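Local coordinates for protein putative oxidoreductase (PDB 3KUX) that is a putative oxidoreductase, probably transferring hydride between a nicotinamide cofactor bound to its Rossmann domain and a substrate that is not yet known, at residues G248-F253 / G280-S285; L13-A18 / A36-S41. All coordinates share one frame; numbering follows the deposited sequence.

Contact 1 (G248-F253 / G280-S285); sequences GSYIKF and GIVTLS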
ATOM      1  N   GLY A 248      -1.892   9.714  26.887  1.00  8.96           N
ATOM      2  CA  GLY A 248      -3.202   9.635  26.264  1.00  5.66           C
ATOM      3  C   GLY A 248      -3.355   8.521  25.256  1.00  5.69           C
ATOM      4  O   GLY A 248      -2.472   7.676  25.098  1.00  5.86           O
ATOM      5  N   SER A 249      -4.486   8.526  24.564  1.00  4.57           N
ATOM      6  CA  SER A 249      -4.799   7.475  23.618  1.00  4.80           C
ATOM      7  C   SER A 249      -5.542   8.035  22.416  1.00  5.79           C
ATOM      8  O   SER A 249      -6.111   9.131  22.471  1.00  5.59           O
ATOM      9  CB  SER A 249      -5.645   6.391  24.293  1.00  6.97           C
ATOM     10  OG  SER A 249      -5.009   5.887  25.462  1.00  6.99           O
ATOM     11  N   TYR A 250      -5.525   7.272  21.328  1.00  5.79           N
ATOM     12  CA  TYR A 250      -6.257   7.615  20.115  1.00  5.53           C
ATOM     13  C   TYR A 250      -6.952   6.362  19.585  1.00  5.98           C
ATOM     14  O   TYR A 250      -6.298   5.359  19.307  1.00  9.42           O
ATOM     15  CB  TYR A 250      -5.290   8.174  19.076  1.00  3.96           C
ATOM     16  CG  TYR A 250      -5.898   8.535  17.736  1.00  5.99           C
ATOM     17  CD1 TYR A 250      -6.782   9.601  17.612  1.00 11.31           C
ATOM     18  CD2 TYR A 250      -5.555   7.833  16.584  1.00  2.00           C
ATOM     19  CE1 TYR A 250      -7.325   9.946  16.378  1.00  6.55           C
ATOM     20  CE2 TYR A 250      -6.092   8.169  15.352  1.00  2.00           C
ATOM     21  CZ  TYR A 250      -6.977   9.226  15.255  1.00  2.19           C
ATOM     22  OH  TYR A 250      -7.514   9.564  14.037  1.00  2.00           O
ATOM     23  N   ILE A 251      -8.277   6.406  19.483  1.00  3.47           N
ATOM     24  CA  ILE A 251      -9.021   5.320  18.859  1.00  3.32           C
ATOM     25  C   ILE A 251      -9.738   5.846  17.617  1.00  4.15           C
ATOM     26  O   ILE A 251     -10.473   6.835  17.691  1.00  2.37           O
ATOM     27  CB  ILE A 251     -10.068   4.682  19.819  1.00  3.70           C
ATOM     28  CG1 ILE A 251      -9.388   3.976  20.994  1.00  7.26           C
ATOM     29  CG2 ILE A 251     -10.923   3.669  19.084  1.00  2.00           C
ATOM     30  CD1 ILE A 251      -9.153   4.863  22.187  1.00 16.15           C
ATOM     31  N   LYS A 252      -9.524   5.191  16.477  1.00  3.07           N
ATOM     32  CA  LYS A 252     -10.232   5.568  15.256  1.00  3.48           C
ATOM     33  C   LYS A 252     -10.979   4.411  14.598  1.00  2.66           C
ATOM     34  O   LYS A 252     -10.452   3.298  14.500  1.00  2.00           O
ATOM     35  CB  LYS A 252      -9.292   6.213  14.227  1.00  3.01           C
ATOM     36  CG  LYS A 252      -9.957   6.353  12.857  1.00  4.25           C
ATOM     37  CD  LYS A 252      -9.557   7.628  12.136  1.00 12.43           C
ATOM     38  CE  LYS A 252     -10.683   8.124  11.228  1.00  8.33           C
ATOM     39  NZ  LYS A 252     -11.226   7.045  10.350  1.00  4.67           N
ATOM     40  N   PHE A 253     -12.193   4.700  14.126  1.00  2.00           N
ATOM     41  CA  PHE A 253     -13.021   3.728  13.408  1.00  2.00           C
ATOM     42  C   PHE A 253     -13.165   4.036  11.914  1.00  2.48           C
ATOM     43  O   PHE A 253     -12.924   5.156  11.471  1.00  5.16           O
ATOM     44  CB  PHE A 253     -14.403   3.652  14.036  1.00  2.00           C
ATOM     45  CG  PHE A 253     -14.462   2.803  15.261  1.00  3.09           C
ATOM     46  CD1 PHE A 253     -14.965   1.508  15.199  1.00  8.24           C
ATOM     47  CD2 PHE A 253     -14.021   3.294  16.482  1.00  4.48           C
ATOM     48  CE1 PHE A 253     -15.030   0.708  16.340  1.00  2.00           C
ATOM     49  CE2 PHE A 253     -14.081   2.506  17.625  1.00  5.79           C
ATOM     50  CZ  PHE A 253     -14.588   1.208  17.554  1.00  4.33           C
ATOM     51  N   GLY A 280     -11.788  10.192  14.734  1.00 11.42           N
ATOM     52  CA  GLY A 280     -11.415   9.412  15.899  1.00 10.17           C
ATOM     53  C   GLY A 280     -11.430  10.308  17.118  1.00 10.58           C
ATOM     54  O   GLY A 280     -11.757  11.487  17.021  1.00 12.71           O
ATOM     55  N   ILE A 281     -11.058   9.756  18.265  1.00 10.24           N
ATOM     56  CA  ILE A 281     -11.161  10.479  19.524  1.00  8.70           C
ATOM     57  C   ILE A 281      -9.860  10.427  20.306  1.00  9.17           C
ATOM     58  O   ILE A 281      -9.270   9.358  20.474  1.00  9.91           O
ATOM     59  CB  ILE A 281     -12.286   9.891  20.394  1.00  8.41           C
ATOM     60  CG1 ILE A 281     -13.646  10.239  19.785  1.00  9.66           C
ATOM     61  CG2 ILE A 281     -12.180  10.392  21.826  1.00  3.52           C
ATOM     62  CD1 ILE A 281     -14.786   9.437  20.348  1.00 13.11           C
ATOM     63  N   VAL A 282      -9.411  11.581  20.783  1.00  7.92           N
ATOM     64  CA  VAL A 282      -8.216  11.622  21.615  1.00  8.45           C
ATOM     65  C   VAL A 282      -8.573  11.737  23.096  1.00  9.60           C
ATOM     66  O   VAL A 282      -9.460  12.500  23.475  1.00 11.60           O
ATOM     67  CB  VAL A 282      -7.273  12.766  21.212  1.00  8.18           C
ATOM     68  CG1 VAL A 282      -6.054  12.788  22.128  1.00  6.68           C
ATOM     69  CG2 VAL A 282      -6.851  12.613  19.757  1.00  4.37           C
ATOM     70  N   THR A 283      -7.888  10.965  23.928  1.00 10.11           N
ATOM     71  CA  THR A 283      -8.107  11.020  25.367  1.00 10.67           C
ATOM     72  C   THR A 283      -6.814  11.404  26.061  1.00 12.19           C
ATOM     73  O   THR A 283      -5.803  10.714  25.923  1.00 13.96           O
ATOM     74  CB  THR A 283      -8.570   9.670  25.916  1.00  9.88           C
ATOM     75  OG1 THR A 283      -9.763   9.262  25.237  1.00 11.87           O
ATOM     76  CG2 THR A 283      -8.836   9.768  27.404  1.00  7.59           C
ATOM     77  N   LEU A 284      -6.840  12.508  26.802  1.00 12.54           N
ATOM     78  CA  LEU A 284      -5.634  12.997  27.451  1.00 13.37           C
ATOM     79  C   LEU A 284      -5.776  13.093  28.960  1.00 15.65           C
ATOM     80  O   LEU A 284      -6.842  13.424  29.477  1.00 14.65           O
ATOM     81  CB  LEU A 284      -5.238  14.353  26.880  1.00 12.37           C
ATOM     82  CG  LEU A 284      -5.038  14.382  25.365  1.00 12.68           C
ATOM     83  CD1 LEU A 284      -4.724  15.794  24.900  1.00  3.53           C
ATOM     84  CD2 LEU A 284      -3.947  13.402  24.949  1.00  6.96           C
ATOM     85  N   SER A 285      -4.686  12.792  29.655  1.00 19.13           N
ATOM     86  CA  SER A 285      -4.615  12.956  31.093  1.00 24.07           C
ATOM     87  C   SER A 285      -3.907  14.269  31.377  1.00 27.62           C
ATOM     88  O   SER A 285      -2.716  14.398  31.105  1.00 27.45           O
ATOM     89  CB  SER A 285      -3.832  11.801  31.712  1.00 23.63           C
ATOM     90  OG  SER A 285      -3.948  11.801  33.124  1.00 28.69           O
TER
HETATM   91  O   HOH W   1      -9.545  11.307  13.725  1.00  2.00           O
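Ser249 O receives the N-H of Thr283 in a nearly straight bond, with Thr283 N at 2.9 Å and an angle of 167° at the hydrogen. The same oxygen also faces Val282 CA, 3.4 Å away, in a CA-H...O contact. Two residues along, Ile251 and Ile281 form the next hydrogen-bonded pair: Ile281 N gives to Ile251 O at 3.0 Å, and Ile251 N returns a longer bond to Ile281 O. The strand axes, 171° apart in direction, confirm antiparallel pairing. Between these pairs stands the non-hydrogen-bonded pair of Tyr250 and Val282, whose side chains lie obliquely across one another. Tyr250 CG is anti to its backbone N (chi1 178°), and ring atom CD1 meets the methyl Val282 CG2 at 3.7 Å. At the ring's edge and in its plane, a water lies 2.7 Å from Tyr250 OH; it also accepts the N-H of Gly280, with Gly280 N at 2.7 Å, and so joins the tyrosine's polar end to the start of the partner segment. Tyr250 packs on Thr135, Leu136 and Leu139 of helix 131-142, and both Tyr250 and Val282 touch Leu295. On the other face, Ser249 OG bonds to His244 ND1. Flanked by strands 241-245 and 290-295, this pair belongs to an antiparallel run within the large mixed sheet of the C-terminal alpha/beta domain.

Contact 2 (L13-A18 / A36-S41); sequences LGYGYA and AGVSSS
Gly14 and Ser39 supply the direct polar link, and it is a weak one. Ser39 OG stands between its own backbone N and carbonyl carbon (chi1 58°), where it accepts the N-H of Gly14 at a Gly14 N to Ser39 OG distance of 3.3 Å and a bent angle of 140°. A second polar link is indirect: a water lies 2.9 Å from Ser40 OG and weakly accepts the N-H of Tyr15.

The backbones pair as well, Leu13 forming a parallel bridge with Ser39 (CA to CA 5.2 Å).

Van der Waals contacts fill in beside these links, two of them carbon against oxygen: Val38 CG1 packs 3.6 Å from Gly14 O, and Leu13 CG lies 4.0 Å from Ser39 OG, on the sheet face that Leu62 of helix 59-64 covers. The apolar pair is Val38 CG1 at the edge of the Tyr15 ring, with Tyr15 CD1 at 4.4 Å. Beyond the pair, Tyr15 OH is hydrogen-bonded to Asp49, and Gly14 O to Ser19 OG.

Gly14 and Gly16, followed by helix 17-28, match the start of the glycine-rich turn of a Rossmann fold. Weak bonds and a water as polar links are consistent with a turn held largely by the parallel pairing of its strand and by partners such as Ser19 and Asp49, beside a probable dinucleotide site.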
ATOM      1  N   LEU A  13       0.158  -1.525 -17.581  1.00 21.53           N
ATOM      2  CA  LEU A  13       0.143  -2.922 -18.008  1.00 22.04           C
ATOM      3  C   LEU A  13      -1.132  -3.659 -17.598  1.00 23.06           C
ATOM      4  O   LEU A  13      -1.321  -3.994 -16.427  1.00 24.36           O
ATOM      5  CB  LEU A  13       1.377  -3.654 -17.472  1.00 21.22           C
ATOM      6  CG  LEU A  13       2.634  -3.607 -18.345  1.00 18.82           C
ATOM      7  CD1 LEU A  13       2.856  -2.231 -18.939  1.00 11.92           C
ATOM      8  CD2 LEU A  13       3.853  -4.065 -17.558  1.00 15.25           C
ATOM      9  N   GLY A  14      -2.002  -3.908 -18.573  1.00 22.76           N
ATOM     10  CA  GLY A  14      -3.249  -4.623 -18.325  1.00 23.63           C
ATOM     11  C   GLY A  14      -4.334  -3.731 -17.753  1.00 24.21           C
ATOM     12  O   GLY A  14      -4.069  -2.597 -17.358  1.00 23.04           O
ATOM     13  N   TYR A  15      -5.561  -4.242 -17.714  1.00 24.82           N
ATOM     14  CA  TYR A  15      -6.669  -3.492 -17.132  1.00 25.27           C
ATOM     15  C   TYR A  15      -7.377  -4.294 -16.042  1.00 24.34           C
ATOM     16  O   TYR A  15      -8.602  -4.458 -16.064  1.00 23.21           O
ATOM     17  CB  TYR A  15      -7.667  -3.049 -18.206  1.00 26.04           C
ATOM     18  CG  TYR A  15      -8.413  -1.787 -17.837  1.00 28.36           C
ATOM     19  CD1 TYR A  15      -7.888  -0.536 -18.133  1.00 27.71           C
ATOM     20  CD2 TYR A  15      -9.634  -1.844 -17.176  1.00 32.66           C
ATOM     21  CE1 TYR A  15      -8.560   0.622 -17.789  1.00 29.10           C
ATOM     22  CE2 TYR A  15     -10.315  -0.691 -16.829  1.00 31.72           C
ATOM     23  CZ  TYR A  15      -9.774   0.538 -17.138  1.00 32.41           C
ATOM     24  OH  TYR A  15     -10.450   1.688 -16.797  1.00 36.26           O
ATOM     25  N   GLY A  16      -6.592  -4.790 -15.091  1.00 23.13           N
ATOM     26  CA  GLY A  16      -7.137  -5.522 -13.961  1.00 21.97           C
ATOM     27  C   GLY A  16      -7.866  -4.596 -13.008  1.00 21.84           C
ATOM     28  O   GLY A  16      -8.023  -3.404 -13.277  1.00 20.66           O
ATOM     29  N   TYR A  17      -8.311  -5.149 -11.886  1.00 21.62           N
ATOM     30  CA  TYR A  17      -8.997  -4.365 -10.870  1.00 21.76           C
ATOM     31  C   TYR A  17      -8.144  -3.182 -10.398  1.00 21.84           C
ATOM     32  O   TYR A  17      -8.668  -2.111 -10.079  1.00 20.62           O
ATOM     33  CB  TYR A  17      -9.371  -5.248  -9.681  1.00 20.67           C
ATOM     34  CG  TYR A  17      -9.921  -4.465  -8.519  1.00 21.38           C
ATOM     35  CD1 TYR A  17     -11.281  -4.192  -8.423  1.00 20.04           C
ATOM     36  CD2 TYR A  17      -9.079  -3.980  -7.525  1.00 20.68           C
ATOM     37  CE1 TYR A  17     -11.790  -3.463  -7.362  1.00 23.08           C
ATOM     38  CE2 TYR A  17      -9.578  -3.251  -6.458  1.00 21.69           C
ATOM     39  CZ  TYR A  17     -10.933  -2.995  -6.383  1.00 22.98           C
ATOM     40  OH  TYR A  17     -11.432  -2.274  -5.325  1.00 24.37           O
ATOM     41  N   ALA A  18      -6.831  -3.383 -10.358  1.00 20.86           N
ATOM     42  CA  ALA A  18      -5.919  -2.346  -9.889  1.00 19.31           C
ATOM     43  C   ALA A  18      -5.747  -1.211 -10.903  1.00 19.00           C
ATOM     44  O   ALA A  18      -5.771  -0.040 -10.530  1.00 18.05           O
ATOM     45  CB  ALA A  18      -4.574  -2.946  -9.516  1.00 17.74           C
ATOM     46  N   ALA A  36       0.062   7.462 -21.684  1.00 33.19           N
ATOM     47  CA  ALA A  36       0.239   7.291 -23.118  1.00 34.14           C
ATOM     48  C   ALA A  36      -0.516   6.074 -23.642  1.00 34.67           C
ATOM     49  O   ALA A  36      -1.281   6.180 -24.599  1.00 35.70           O
ATOM     50  CB  ALA A  36       1.717   7.194 -23.466  1.00 33.92           C
ATOM     51  N   GLY A  37      -0.308   4.922 -23.014  1.00 34.87           N
ATOM     52  CA  GLY A  37      -0.928   3.690 -23.492  1.00 34.42           C
ATOM     53  C   GLY A  37      -1.178   2.632 -22.436  1.00 33.46           C
ATOM     54  O   GLY A  37      -0.581   2.651 -21.359  1.00 32.93           O
ATOM     55  N   VAL A  38      -2.069   1.701 -22.757  1.00 32.97           N
ATOM     56  CA  VAL A  38      -2.380   0.587 -21.878  1.00 33.73           C
ATOM     57  C   VAL A  38      -2.397  -0.702 -22.690  1.00 34.55           C
ATOM     58  O   VAL A  38      -2.995  -0.748 -23.765  1.00 35.18           O
ATOM     59  CB  VAL A  38      -3.755   0.763 -21.223  1.00 33.61           C
ATOM     60  CG1 VAL A  38      -4.029  -0.381 -20.251  1.00 33.49           C
ATOM     61  CG2 VAL A  38      -3.843   2.109 -20.523  1.00 34.11           C
ATOM     62  N   SER A  39      -1.740  -1.741 -22.181  1.00 34.34           N
ATOM     63  CA  SER A  39      -1.751  -3.046 -22.838  1.00 34.27           C
ATOM     64  C   SER A  39      -2.882  -3.901 -22.278  1.00 35.26           C
ATOM     65  O   SER A  39      -3.024  -4.030 -21.062  1.00 35.72           O
ATOM     66  CB  SER A  39      -0.405  -3.755 -22.667  1.00 34.02           C
ATOM     67  OG  SER A  39      -0.072  -3.913 -21.299  1.00 32.36           O
ATOM     68  N   SER A  40      -3.690  -4.480 -23.162  1.00 36.16           N
ATOM     69  CA  SER A  40      -4.851  -5.246 -22.720  1.00 38.22           C
ATOM     70  C   SER A  40      -5.416  -6.170 -23.792  1.00 39.77           C
ATOM     71  O   SER A  40      -5.236  -5.936 -24.988  1.00 39.55           O
ATOM     72  CB  SER A  40      -5.946  -4.300 -22.222  1.00 37.71           C
ATOM     73  OG  SER A  40      -7.114  -5.017 -21.862  1.00 38.44           O
ATOM     74  N   SER A  41      -6.101  -7.222 -23.349  1.00 42.30           N
ATOM     75  CA  SER A  41      -6.752  -8.165 -24.258  1.00 44.80           C
ATOM     76  C   SER A  41      -8.030  -7.576 -24.850  1.00 46.51           C
ATOM     77  O   SER A  41      -8.206  -7.561 -26.069  1.00 46.99           O
ATOM     78  CB  SER A  41      -7.068  -9.480 -23.542  1.00 43.96           C
ATOM     79  OG  SER A  41      -5.883 -10.197 -23.249  1.00 46.16           O
TER
HETATM   80  O   HOH W   2      -6.556  -6.760 -19.634  1.00  8.71           O

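In the fold
From the N terminus, the chain leaves strand 8-13, runs through helix 17-28 and returns on strand 33-39, where contact 2 closes this first beta-alpha-beta unit. The rest of the parallel sheet of the Rossmann domain follows. Well into the C-terminal domain, contact 1 joins neighbouring antiparallel strands 248-252 and 280-285 of the mixed sheet, closing a second loop of 26 residues that contains helix 258-263. The loops follow one another in series, neither nesting nor crossing. Their contacts lie on opposite sides of the chain's centre, with centres about 42 Å apart and nearest atoms about 18 Å apart. A weak hydrogen bond links Tyr17 of segment 13-18 to Glu259, in the loop that contact 1 closes.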